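Beta-lactamase (Klebsiella pneumoniae, PDB 6KBY) probably hydrolyses beta-lactam antibiotics to substituted beta-amino acids as a class C enzyme of antibiotic resistance, and is captured here with adenosine monophosphate bound. Local coordinates at residues 13-16 against 17-21; 94-97 against 98-102; 109-112 against 113-117; 356-359 against 360-364. All coordinates share one frame; numbering follows the deposited sequence.

Interaction 1: residues 13-16 against 17-21; sequences SKIK and DTVDD
K16 and D20 form an i to i+4 salt bridge one turn apart on the N-terminal helix 11-30, which packs on strands 34-41 and 44-50, at one end of the antiparallel sheet in this class C beta-lactamase. The backbone beneath is regular alpha-helix: the amides of D17, T18, V19 and D20 each bond the carbonyl four residues back, and D20 N reaches K16 O at 2.8 Å with an N-H...O angle of 167°. Two sides of the helix illustrate how one short length of helix can serve different surroundings. On the buried side, I15 CG2 meets V19 CG2 at 4.1 Å, the two branched side chains crossing at a slant; strands 34-41 and 44-50 continue this apolar layer, with V41, Y46 and Y48 against I15 and V37 and Y50 against V19. On the more exposed side, a water takes part in a bridge between successive turns, donating to K14 O at 2.7 Å and hydrogen-bonding T18 OG1 at 3.0 Å. The salt bridge depends on the lysine's shape. With CG trans to its own backbone N (chi1 -179°), the chain runs out extended as far as CE and then bends at chi4 (-64°), which brings the ammonium back to the carboxylate. Both carboxylate oxygens of D20 are engaged: OD1 bonds Y50 OH on strand 44-50 and also accepts from a second water, itself an acceptor from K16 NZ at 3.0 Å. The other oxygen, OD2, takes K16 NZ at 2.7 Å through its syn lone pair.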
loop_
_atom_site.group_PDB
_atom_site.type_symbol
_atom_site.label_atom_id
_atom_site.label_comp_id
_atom_site.label_asym_id
_atom_site.label_seq_id
_atom_site.Cartn_x
_atom_site.Cartn_y
_atom_site.Cartn_z
ATOM N N SER A 13 1.952 1.644 28.373
ATOM C CA SER A 13 0.848 0.858 28.912
ATOM C C SER A 13 -0.496 1.442 28.505
ATOM O O SER A 13 -1.456 0.694 28.270
ATOM C CB SER A 13 0.965 0.754 30.433
ATOM O OG SER A 13 1.999 -0.141 30.800
ATOM N N LYS A 14 -0.572 2.768 28.399
ATOM C CA LYS A 14 -1.793 3.410 27.936
ATOM C C LYS A 14 -2.082 3.054 26.486
ATOM O O LYS A 14 -3.229 2.767 26.131
ATOM C CB LYS A 14 -1.686 4.926 28.119
ATOM C CG LYS A 14 -1.585 5.352 29.574
ATOM C CD LYS A 14 -1.314 6.843 29.720
ATOM C CE LYS A 14 -1.197 7.223 31.194
ATOM N NZ LYS A 14 -0.868 8.664 31.395
ATOM N N ILE A 15 -1.053 3.065 25.637
ATOM C CA ILE A 15 -1.245 2.717 24.233
ATOM C C ILE A 15 -1.690 1.267 24.095
ATOM O O ILE A 15 -2.626 0.955 23.348
ATOM C CB ILE A 15 0.034 3.023 23.429
ATOM C CG1 ILE A 15 0.309 4.527 23.444
ATOM C CG2 ILE A 15 -0.097 2.510 22.007
ATOM C CD1 ILE A 15 1.665 4.917 22.885
ATOM N N LYS A 16 -1.047 0.361 24.832
ATOM C CA LYS A 16 -1.450 -1.039 24.769
ATOM C C LYS A 16 -2.905 -1.212 25.175
ATOM O O LYS A 16 -3.644 -1.973 24.541
ATOM C CB LYS A 16 -0.538 -1.904 25.641
ATOM C CG LYS A 16 -0.890 -3.385 25.587
ATOM C CD LYS A 16 0.112 -4.226 26.354
ATOM C CE LYS A 16 -0.136 -5.709 26.136
ATOM N NZ LYS A 16 -1.457 -6.144 26.676
ATOM N N ASP A 17 -3.341 -0.511 26.229
ATOM C CA ASP A 17 -4.738 -0.600 26.645
ATOM C C ASP A 17 -5.666 -0.121 25.539
ATOM O O ASP A 17 -6.688 -0.755 25.248
ATOM C CB ASP A 17 -4.969 0.228 27.909
ATOM C CG ASP A 17 -4.303 -0.360 29.139
ATOM O OD1 ASP A 17 -3.915 -1.546 29.119
ATOM O OD2 ASP A 17 -4.181 0.380 30.141
ATOM N N THR A 18 -5.340 1.018 24.932
ATOM C CA THR A 18 -6.167 1.536 23.846
ATOM C C THR A 18 -6.260 0.536 22.706
ATOM O O THR A 18 -7.346 0.279 22.171
ATOM C CB THR A 18 -5.593 2.857 23.339
ATOM O OG1 THR A 18 -5.629 3.814 24.398
ATOM C CG2 THR A 18 -6.399 3.376 22.153
ATOM N N VAL A 19 -5.122 -0.030 22.312
ATOM C CA VAL A 19 -5.102 -0.949 21.176
ATOM C C VAL A 19 -5.823 -2.250 21.522
ATOM O O VAL A 19 -6.703 -2.700 20.780
ATOM C CB VAL A 19 -3.658 -1.183 20.690
ATOM C CG1 VAL A 19 -3.634 -2.184 19.538
ATOM C CG2 VAL A 19 -3.013 0.132 20.265
ATOM N N ASP A 20 -5.476 -2.860 22.664
ATOM C CA ASP A 20 -6.137 -4.093 23.096
ATOM C C ASP A 20 -7.650 -3.929 23.122
ATOM O O ASP A 20 -8.396 -4.808 22.675
ATOM C CB ASP A 20 -5.689 -4.465 24.514
ATOM C CG ASP A 20 -4.292 -5.049 24.592
ATOM O OD1 ASP A 20 -3.650 -5.309 23.558
ATOM O OD2 ASP A 20 -3.845 -5.278 25.743
ATOM N N ASP A 21 -8.123 -2.808 23.677
ATOM C CA ASP A 21 -9.554 -2.600 23.866
ATOM C C ASP A 21 -10.308 -2.476 22.555
ATOM O O ASP A 21 -11.519 -2.717 22.531
ATOM C CB ASP A 21 -9.813 -1.365 24.728
ATOM C CG ASP A 21 -9.480 -1.588 26.196
ATOM O OD1 ASP A 21 -9.119 -2.724 26.573
ATOM O OD2 ASP A 21 -9.575 -0.614 26.972
HETATM O O HOH W 1 -5.081 4.382 27.343
HETATM O O HOH W 2 -1.909 -7.335 23.994
#

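Interaction 2: residues 94-97 against 98-102; sequences QSVS and HYVPE
The chain arrives extended at Q94 and S95 and then coils into the short, weakly bonded helix 96-99, where V96 O receives two amides, V100 N at 2.9 Å in the carbonyl plane and Y99 N at 3.0 Å from well above it. S95 occupies the N-cap: its OG, folded back between backbone N and carbonyl carbon (chi1 68°), accepts H98 N at 3.0 Å. Q94 meets the two aromatic residues in different ways. Its chain bends at chi2 (-71°), bringing OE1 over the centre of one face of the H98 imidazole, 3.5 Å above the plane, with amide and ring 53° apart. Its CB lies 3.6 Å from Y99 CE2, while the phenol OH is held by S91 N. Within the pair of rings, H98 CD2 sits over the centre of a Y99 face. V96 and V100 lie side by side, CG1 to CG2 4.1 Å, and both touch I167 of helix 158-171. R104 takes the carbonyls of S97 and H98, close to where the helix gives way to V100 and P101. The arrangement is that of a serine N-capped single helical turn, packed by its valines onto a longer helix.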
loop_
_atom_site.group_PDB
_atom_site.type_symbol
_atom_site.label_atom_id
_atom_site.label_comp_id
_atom_site.label_asym_id
_atom_site.label_seq_id
_atom_site.Cartn_x
_atom_site.Cartn_y
_atom_site.Cartn_z
ATOM N N GLN A 94 6.084 11.650 -19.187
ATOM C CA GLN A 94 6.179 10.988 -20.478
ATOM C C GLN A 94 5.083 9.935 -20.620
ATOM O O GLN A 94 4.533 9.427 -19.639
ATOM C CB GLN A 94 7.544 10.320 -20.648
ATOM C CG GLN A 94 8.715 11.283 -20.759
ATOM C CD GLN A 94 8.742 12.038 -22.075
ATOM O OE1 GLN A 94 8.418 11.489 -23.126
ATOM N NE2 GLN A 94 9.137 13.308 -22.021
ATOM N N SER A 95 4.780 9.594 -21.866
ATOM C CA SER A 95 3.749 8.607 -22.131
ATOM C C SER A 95 4.233 7.199 -21.791
ATOM O O SER A 95 5.432 6.901 -21.767
ATOM C CB SER A 95 3.341 8.645 -23.602
ATOM O OG SER A 95 4.407 8.190 -24.422
ATOM N N VAL A 96 3.263 6.318 -21.548
ATOM C CA VAL A 96 3.578 4.907 -21.360
ATOM C C VAL A 96 4.273 4.343 -22.593
ATOM O O VAL A 96 5.260 3.608 -22.482
ATOM C CB VAL A 96 2.304 4.122 -20.995
ATOM C CG1 VAL A 96 2.528 2.623 -21.140
ATOM C CG2 VAL A 96 1.873 4.459 -19.577
ATOM N N SER A 97 3.792 4.692 -23.789
ATOM C CA SER A 97 4.401 4.122 -24.988
ATOM C C SER A 97 5.811 4.649 -25.220
ATOM O O SER A 97 6.599 3.987 -25.903
ATOM C CB SER A 97 3.519 4.332 -26.218
ATOM O OG SER A 97 3.487 5.693 -26.563
ATOM N N HIS A 98 6.158 5.803 -24.651
ATOM C CA HIS A 98 7.550 6.234 -24.690
ATOM C C HIS A 98 8.466 5.182 -24.078
ATOM O O HIS A 98 9.558 4.919 -24.598
ATOM C CB HIS A 98 7.707 7.567 -23.962
ATOM C CG HIS A 98 9.121 8.054 -23.907
ATOM N ND1 HIS A 98 9.748 8.635 -24.987
ATOM C CD2 HIS A 98 10.034 8.036 -22.906
ATOM C CE1 HIS A 98 10.986 8.958 -24.655
ATOM N NE2 HIS A 98 11.185 8.605 -23.399
ATOM N N TYR A 99 8.036 4.568 -22.973
ATOM C CA TYR A 99 8.848 3.580 -22.273
ATOM C C TYR A 99 8.560 2.143 -22.675
ATOM O O TYR A 99 9.395 1.269 -22.420
ATOM C CB TYR A 99 8.675 3.716 -20.755
ATOM C CG TYR A 99 9.216 5.021 -20.244
ATOM C CD1 TYR A 99 10.582 5.254 -20.208
ATOM C CD2 TYR A 99 8.365 6.034 -19.823
ATOM C CE1 TYR A 99 11.088 6.451 -19.766
ATOM C CE2 TYR A 99 8.863 7.237 -19.373
ATOM C CZ TYR A 99 10.223 7.440 -19.350
ATOM O OH TYR A 99 10.719 8.639 -18.908
ATOM N N VAL A 100 7.400 1.874 -23.262
ATOM C CA VAL A 100 7.022 0.529 -23.680
ATOM C C VAL A 100 6.811 0.590 -25.188
ATOM O O VAL A 100 5.673 0.764 -25.648
ATOM C CB VAL A 100 5.764 0.046 -22.939
ATOM C CG1 VAL A 100 5.499 -1.425 -23.239
ATOM C CG2 VAL A 100 5.898 0.286 -21.434
ATOM N N PRO A 101 7.876 0.471 -25.988
ATOM C CA PRO A 101 7.759 0.770 -27.426
ATOM C C PRO A 101 6.786 -0.114 -28.182
ATOM O O PRO A 101 6.254 0.325 -29.212
ATOM C CB PRO A 101 9.196 0.608 -27.943
ATOM C CG PRO A 101 10.062 0.748 -26.724
ATOM C CD PRO A 101 9.262 0.171 -25.594
ATOM N N GLU A 102 6.528 -1.335 -27.709
ATOM C CA GLU A 102 5.518 -2.183 -28.336
ATOM C C GLU A 102 4.150 -1.518 -28.362
ATOM O O GLU A 102 3.332 -1.836 -29.233
ATOM C CB GLU A 102 5.413 -3.514 -27.591
ATOM C CG GLU A 102 6.725 -4.214 -27.322
ATOM C CD GLU A 102 7.227 -3.988 -25.907
ATOM O OE1 GLU A 102 7.754 -2.882 -25.626
ATOM O OE2 GLU A 102 7.082 -4.899 -25.050
#

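Interaction 3: residues 109-112 against 113-117; sequences DHVS and VLNVG
V111 lays its CG1 against two residues of the following helical turn, touching N115 CB at 3.9 Å and V116 CG1 at 4.0 Å. One methyl thus serves two neighbours, the first met at a slant and the second at about a right angle. V96 of helix 96-99 and the loop residues S121 and A150 also pack on V111, making it part of a buried layer at the helix start. One residue further along, the contact turns polar. S112 OG, set between its own backbone N and carbonyl carbon (chi1 67°), turns toward the first turn of the helix and accepts N115 N at 2.9 Å. The bond is reciprocated: N115 OD1 accepts S112 N at 2.9 Å in a nearly straight bond of 172°, the donor tilted from the plane of the side-chain carbonyl. These reciprocal bonds define a capping box, the classic start of an alpha-helix, here at the N-terminus of helix 113-117. The asparagine owes its reach to chi1 (-71°), which places CG beside its own backbone N and opposite the carbonyl carbon, bringing the amide back to the cap. Its other end is occupied as well, for ND2 bonds T120 OG1; with a partner at each end, the amide is fixed in rotation, and both groups of this buried side chain are satisfied. Regular helical bonding begins at the same serine, whose carbonyl O accepts V116 N at 3.2 Å. V116 also touches S121, and its side chain lies about 11 Å from that of Y156, an AMP-binding residue.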
loop_
_atom_site.group_PDB
_atom_site.type_symbol
_atom_site.label_atom_id
_atom_site.label_comp_id
_atom_site.label_asym_id
_atom_site.label_seq_id
_atom_site.Cartn_x
_atom_site.Cartn_y
_atom_site.Cartn_z
ATOM N N ASP A 109 -0.131 5.970 -26.280
ATOM C CA ASP A 109 0.492 7.217 -26.701
ATOM C C ASP A 109 -0.049 8.406 -25.921
ATOM O O ASP A 109 0.584 9.466 -25.914
ATOM C CB ASP A 109 0.212 7.495 -28.182
ATOM C CG ASP A 109 0.971 6.576 -29.129
ATOM O OD1 ASP A 109 1.872 5.830 -28.708
ATOM O OD2 ASP A 109 0.666 6.619 -30.341
ATOM N N HIS A 110 -1.221 8.270 -25.300
ATOM C CA HIS A 110 -1.902 9.382 -24.650
ATOM C C HIS A 110 -2.145 9.135 -23.169
ATOM O O HIS A 110 -2.940 9.856 -22.555
ATOM C CB HIS A 110 -3.218 9.687 -25.365
ATOM C CG HIS A 110 -3.054 9.957 -26.828
ATOM N ND1 HIS A 110 -2.283 10.995 -27.307
ATOM C CD2 HIS A 110 -3.548 9.322 -27.918
ATOM C CE1 HIS A 110 -2.320 10.995 -28.629
ATOM N NE2 HIS A 110 -3.074 9.987 -29.024
ATOM N N VAL A 111 -1.506 8.117 -22.602
ATOM C CA VAL A 111 -1.545 7.822 -21.175
ATOM C C VAL A 111 -0.149 8.083 -20.632
ATOM O O VAL A 111 0.820 7.499 -21.124
ATOM C CB VAL A 111 -1.923 6.351 -20.935
ATOM C CG1 VAL A 111 -1.820 5.999 -19.459
ATOM C CG2 VAL A 111 -3.312 6.045 -21.472
ATOM N N SER A 112 -0.034 8.925 -19.607
ATOM C CA SER A 112 1.282 9.177 -19.039
ATOM C C SER A 112 1.617 8.162 -17.951
ATOM O O SER A 112 0.747 7.479 -17.398
ATOM C CB SER A 112 1.373 10.589 -18.465
ATOM O OG SER A 112 0.518 10.696 -17.340
ATOM N N VAL A 113 2.909 8.076 -17.637
ATOM C CA VAL A 113 3.310 7.304 -16.466
ATOM C C VAL A 113 2.608 7.831 -15.217
ATOM O O VAL A 113 2.154 7.056 -14.367
ATOM C CB VAL A 113 4.844 7.277 -16.327
ATOM C CG1 VAL A 113 5.271 6.468 -15.117
ATOM C CG2 VAL A 113 5.476 6.706 -17.586
ATOM N N LEU A 114 2.485 9.155 -15.102
ATOM C CA LEU A 114 1.763 9.737 -13.975
ATOM C C LEU A 114 0.334 9.215 -13.912
ATOM O O LEU A 114 -0.173 8.907 -12.823
ATOM C CB LEU A 114 1.776 11.263 -14.073
ATOM C CG LEU A 114 1.218 11.990 -12.842
ATOM C CD1 LEU A 114 2.104 11.778 -11.625
ATOM C CD2 LEU A 114 1.020 13.476 -13.114
ATOM N N ASN A 115 -0.326 9.093 -15.068
ATOM C CA ASN A 115 -1.690 8.567 -15.074
ATOM C C ASN A 115 -1.751 7.170 -14.460
ATOM O O ASN A 115 -2.613 6.890 -13.622
ATOM C CB ASN A 115 -2.265 8.512 -16.493
ATOM C CG ASN A 115 -2.579 9.882 -17.113
ATOM O OD1 ASN A 115 -2.391 10.061 -18.319
ATOM N ND2 ASN A 115 -3.112 10.814 -16.324
ATOM N N VAL A 116 -0.864 6.263 -14.875
ATOM C CA VAL A 116 -0.931 4.930 -14.273
ATOM C C VAL A 116 -0.513 4.954 -12.807
ATOM O O VAL A 116 -0.954 4.105 -12.021
ATOM C CB VAL A 116 -0.211 3.830 -15.086
ATOM C CG1 VAL A 116 -0.893 3.605 -16.425
ATOM C CG2 VAL A 116 1.268 4.133 -15.271
ATOM N N GLY A 117 0.319 5.918 -12.406
ATOM C CA GLY A 117 0.703 6.048 -11.007
ATOM C C GLY A 117 -0.324 6.688 -10.099
ATOM O O GLY A 117 -0.117 6.719 -8.880
#

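Interaction 4: residues 356-359 against 360-364; sequences VTVA and YKILS
Y360 opens the second turn of this contact within the C-terminal helix 352-364, an amphipathic alpha-helix lodged between helix 11-30, helix 288-294 and the central antiparallel sheet. Its amide bonds V356 O at 2.9 Å, and its CB lies close to the same carbonyl oxygen, while the ring leads off toward L288 of helix 288-294. K361 follows on the exposed side: its amide takes T357 O, and its extended chain runs alongside the threonine, bringing CE to 3.7 Å from T357 CG2. The threonine's hydroxyl is occupied by D353 O within the same helix, leaving its methyl to meet the lysine. I362 returns to the buried side, where its amide bonds V358 O and its side chain lies beside V358, pointing the same way; CG1 is trans to the carbonyl carbon (chi1 -67°), and CD1 reaches V358 CG1 at 3.7 Å. L22 of helix 11-30 touches both residues, M344 of strand 340-346 touches V358, and I342 of the same strand touches I362. L363 N bonds A359 O at 2.9 Å in an almost straight line (177°); A359 itself faces the sheet, against I342, M344 and Y331. At S364 the helix ends with a doubly used carbonyl: Y360 O receives S364 N at 2.9 Å from one face of its plane and S364 OG at 2.8 Å from the opposite face.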
loop_
_atom_site.group_PDB
_atom_site.type_symbol
_atom_site.label_atom_id
_atom_site.label_comp_id
_atom_site.label_asym_id
_atom_site.label_seq_id
_atom_site.Cartn_x
_atom_site.Cartn_y
_atom_site.Cartn_z
ATOM N N VAL A 356 -10.287 1.516 9.179
ATOM C CA VAL A 356 -10.079 2.955 9.243
ATOM C C VAL A 356 -10.550 3.513 10.579
ATOM O O VAL A 356 -9.886 4.362 11.186
ATOM C CB VAL A 356 -10.821 3.601 8.062
ATOM C CG1 VAL A 356 -10.881 5.102 8.236
ATOM C CG2 VAL A 356 -10.172 3.196 6.738
ATOM N N THR A 357 -11.704 3.046 11.054
ATOM C CA THR A 357 -12.249 3.549 12.312
ATOM C C THR A 357 -11.332 3.210 13.485
ATOM O O THR A 357 -11.048 4.058 14.343
ATOM C CB THR A 357 -13.658 2.986 12.523
ATOM O OG1 THR A 357 -14.521 3.448 11.476
ATOM C CG2 THR A 357 -14.215 3.426 13.874
ATOM N N VAL A 358 -10.863 1.963 13.545
ATOM C CA VAL A 358 -9.954 1.565 14.615
ATOM C C VAL A 358 -8.669 2.385 14.566
ATOM O O VAL A 358 -8.196 2.893 15.589
ATOM C CB VAL A 358 -9.691 0.051 14.556
ATOM C CG1 VAL A 358 -8.532 -0.328 15.457
ATOM C CG2 VAL A 358 -10.945 -0.717 14.954
ATOM N N ALA A 359 -8.099 2.547 13.368
ATOM C CA ALA A 359 -6.877 3.334 13.239
ATOM C C ALA A 359 -7.098 4.778 13.677
ATOM O O ALA A 359 -6.244 5.375 14.344
ATOM C CB ALA A 359 -6.384 3.290 11.794
ATOM N N TYR A 360 -8.227 5.365 13.281
ATOM C CA TYR A 360 -8.537 6.735 13.673
ATOM C C TYR A 360 -8.627 6.861 15.189
ATOM O O TYR A 360 -8.078 7.801 15.778
ATOM C CB TYR A 360 -9.846 7.156 13.000
ATOM C CG TYR A 360 -10.316 8.534 13.394
ATOM C CD1 TYR A 360 -9.822 9.668 12.765
ATOM C CD2 TYR A 360 -11.255 8.703 14.396
ATOM C CE1 TYR A 360 -10.259 10.940 13.135
ATOM C CE2 TYR A 360 -11.691 9.956 14.770
ATOM C CZ TYR A 360 -11.193 11.067 14.139
ATOM O OH TYR A 360 -11.638 12.314 14.523
ATOM N N LYS A 361 -9.306 5.914 15.841
ATOM C CA LYS A 361 -9.413 5.963 17.294
ATOM C C LYS A 361 -8.049 5.824 17.951
ATOM O O LYS A 361 -7.751 6.520 18.930
ATOM C CB LYS A 361 -10.366 4.878 17.780
ATOM C CG LYS A 361 -11.816 5.142 17.424
ATOM C CD LYS A 361 -12.660 3.938 17.791
ATOM C CE LYS A 361 -14.136 4.168 17.540
ATOM N NZ LYS A 361 -14.914 2.915 17.752
ATOM N N ILE A 362 -7.208 4.926 17.447
ATOM C CA ILE A 362 -5.891 4.738 18.046
ATOM C C ILE A 362 -5.039 5.992 17.886
ATOM O O ILE A 362 -4.489 6.514 18.864
ATOM C CB ILE A 362 -5.199 3.488 17.479
ATOM C CG1 ILE A 362 -5.945 2.234 17.926
ATOM C CG2 ILE A 362 -3.747 3.434 17.945
ATOM C CD1 ILE A 362 -5.498 0.973 17.221
ATOM N N LEU A 363 -4.908 6.497 16.658
ATOM C CA LEU A 363 -4.052 7.665 16.481
ATOM C C LEU A 363 -4.594 8.875 17.238
ATOM O O LEU A 363 -3.822 9.659 17.802
ATOM C CB LEU A 363 -3.833 7.965 14.999
ATOM C CG LEU A 363 -3.021 6.933 14.197
ATOM C CD1 LEU A 363 -2.641 7.494 12.835
ATOM C CD2 LEU A 363 -1.782 6.452 14.942
ATOM N N SER A 364 -5.915 9.030 17.296
ATOM C CA SER A 364 -6.477 10.167 18.018
ATOM C C SER A 364 -6.175 10.111 19.511
ATOM O O SER A 364 -6.180 11.157 20.173
ATOM C CB SER A 364 -7.982 10.265 17.762
ATOM O OG SER A 364 -8.247 10.485 16.384
#

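Overall arrangement
The four contacts fall into two pairs on opposite sides of the chain's centre. Interactions 1 and 4 belong to the terminal helices packed on the sheet: V19 CG2 touches I362 CD1 at 4.0 Å, joining their apolar faces. Interaction 4 is the more buried, whereas interaction 1 adds charge and water on its outer side. Interactions 2 and 3, their centres about 9 Å apart, are successive serine-capped helix starts in the largely helical part, tied to each other through S97 OG with D109 OD1 and V96 N with V111 O. Capping thus governs one pair and mid-helix side-chain spacing the other; interactions 1 and 2 lie farthest apart, about 50 Å between centres.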